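Local structure of Zn-dependent hydrolase of metallo-beta-lactamase superfamily TM0207 (Thermotoga maritima, 1VJN) at residues Asp187-Leu190 with Lys191-Ser195. The protein is a putative zinc-dependent hydrolase of the metallo-beta-lactamase superfamily whose substrate is not established. Residues are numbered along the deposited sequence; the frame is centred on the assembly and turned at random.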
loop_
_atom_site.group_PDB
_atom_site.type_symbol
_atom_site.label_atom_id
_atom_site.label_comp_id
_atom_site.label_asym_id
_atom_site.label_seq_id
_atom_site.Cartn_x
_atom_site.Cartn_y
_atom_site.Cartn_z
ATOM N N ASP A 187 12.409 8.416 9.157
ATOM C CA ASP A 187 13.018 8.218 10.478
ATOM C C ASP A 187 12.076 8.567 11.637
ATOM O O ASP A 187 12.181 7.968 12.706
ATOM C CB ASP A 187 14.301 9.043 10.604
ATOM C CG ASP A 187 15.461 8.502 9.739
ATOM O OD1 ASP A 187 15.328 7.447 9.050
ATOM O OD2 ASP A 187 16.572 9.098 9.700
ATOM N N ASP A 188 11.144 9.520 11.433
ATOM C CA ASP A 188 10.162 9.865 12.478
ATOM C C ASP A 188 9.186 8.742 12.769
ATOM O O ASP A 188 8.672 8.613 13.854
ATOM C CB ASP A 188 9.341 11.096 12.075
ATOM C CG ASP A 188 10.142 12.375 12.127
ATOM O OD1 ASP A 188 11.379 12.330 12.321
ATOM O OD2 ASP A 188 9.614 13.490 11.970
ATOM N N PHE A 189 8.877 7.947 11.778
ATOM C CA PHE A 189 8.073 6.754 11.988
ATOM C C PHE A 189 8.916 5.639 12.594
ATOM O O PHE A 189 8.500 4.959 13.542
ATOM C CB PHE A 189 7.494 6.376 10.649
ATOM C CG PHE A 189 6.582 5.198 10.665
ATOM C CD1 PHE A 189 5.380 5.238 11.335
ATOM C CD2 PHE A 189 6.909 4.046 9.925
ATOM C CE1 PHE A 189 4.530 4.169 11.310
ATOM C CE2 PHE A 189 6.061 2.962 9.912
ATOM C CZ PHE A 189 4.870 3.018 10.587
ATOM N N LEU A 190 10.124 5.446 12.081
ATOM C CA LEU A 190 10.976 4.330 12.551
ATOM C C LEU A 190 11.298 4.390 14.043
ATOM O O LEU A 190 11.426 3.358 14.702
ATOM C CB LEU A 190 12.294 4.266 11.762
ATOM C CG LEU A 190 12.146 4.139 10.251
ATOM C CD1 LEU A 190 13.520 4.050 9.558
ATOM C CD2 LEU A 190 11.283 2.952 9.886
ATOM N N LYS A 191 11.467 5.595 14.572
ATOM C CA LYS A 191 11.750 5.762 15.987
ATOM C C LYS A 191 10.628 5.245 16.919
ATOM O O LYS A 191 10.839 5.089 18.109
ATOM C CB LYS A 191 12.122 7.218 16.321
ATOM C CG LYS A 191 11.089 8.266 15.935
ATOM C CD LYS A 191 10.875 9.347 17.007
ATOM C CE LYS A 191 12.146 10.109 17.385
ATOM N NZ LYS A 191 11.962 10.884 18.681
ATOM N N LEU A 192 9.461 4.919 16.371
ATOM C CA LEU A 192 8.341 4.469 17.181
ATOM C C LEU A 192 8.321 2.969 17.375
ATOM O O LEU A 192 7.454 2.445 18.075
ATOM C CB LEU A 192 7.032 4.931 16.525
ATOM C CG LEU A 192 6.890 6.451 16.343
ATOM C CD1 LEU A 192 5.597 6.763 15.546
ATOM C CD2 LEU A 192 6.925 7.215 17.692
ATOM N N PHE A 193 9.264 2.274 16.741
ATOM C CA PHE A 193 9.340 0.821 16.784
ATOM C C PHE A 193 10.711 0.370 17.313
ATOM O O PHE A 193 11.679 1.126 17.329
ATOM C CB PHE A 193 9.097 0.211 15.402
ATOM C CG PHE A 193 7.771 0.606 14.776
ATOM C CD1 PHE A 193 7.677 1.746 13.999
ATOM C CD2 PHE A 193 6.636 -0.184 14.943
ATOM C CE1 PHE A 193 6.469 2.112 13.421
ATOM C CE2 PHE A 193 5.415 0.180 14.378
ATOM C CZ PHE A 193 5.330 1.327 13.607
ATOM N N ASP A 194 10.773 -0.882 17.736
ATOM C CA ASP A 194 11.962 -1.410 18.405
ATOM C C ASP A 194 13.070 -1.819 17.420
ATOM O O ASP A 194 14.273 -1.838 17.757
ATOM C CB ASP A 194 11.547 -2.592 19.296
ATOM C CG ASP A 194 10.652 -2.154 20.481
ATOM O OD1 ASP A 194 10.985 -1.145 21.171
ATOM O OD2 ASP A 194 9.600 -2.774 20.798
ATOM N N SER A 195 12.641 -2.141 16.215
ATOM C CA SER A 195 13.512 -2.561 15.162
ATOM C C SER A 195 12.853 -2.262 13.815
ATOM O O SER A 195 11.667 -1.962 13.738
ATOM C CB SER A 195 13.754 -4.071 15.283
ATOM O OG SER A 195 12.511 -4.771 15.174
#
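Phe-189 and Phe-193, four residues apart, form a T-shaped (edge-to-face) aromatic pair where the short helix 187-190 runs out into a type I beta turn, Leu-190 to Phe-193, on the flank of the metallo-hydrolase/oxidoreductase fold. The edge of Phe-193 is directed at one face of Phe-189, with centroids 4.8 Å apart and planes at 69°. CE1 of Phe-193 stands over that face, displaced toward the rim, and lies 3.4 Å from CZ of Phe-189. The Phe-189 ring reaches this position because its CG is anti to the backbone N (chi1 -177°); in Phe-193, CG is instead anti to the carbonyl carbon, which sends the ring back toward the helix.

Three backbone hydrogen bonds carry the chain from helix into turn. Lys-191 N donates to Asp-187 O at 3.1 Å in the i to i+4 pattern of an alpha helix. Spacing then tightens to three residues: Leu-192 N binds Phe-189 O at 3.0 Å, and Phe-193 N closes the turn on Leu-190 O at 3.2 Å.

Aliphatic side-chain carbons also lie against the helix carbonyl oxygens. The CG of Leu-192 sits beside those of Asp-188 and Phe-189, while Lys-191 lays its CG 3.2 Å from Asp-188 O; the chain then bends at chi2 and chi3, and its NZ makes no contact with the Asp-188 carboxylate. The side chains of Phe-189 and Phe-193 both touch Ile-169 of strand 168-172, and Leu-190 packs on Val-214 and Val-216 of strand 213-216. Helix end and turn thus pack against the sheet through Phe-189, Leu-190 and Phe-193, with Ala-157 and Lys-158 of helix 154-163 also touching Phe-189 and Phe-193 respectively. At the edge of the Phe-193 ring, close to its plane, Phe-189 O lies 3.3 Å from CD1.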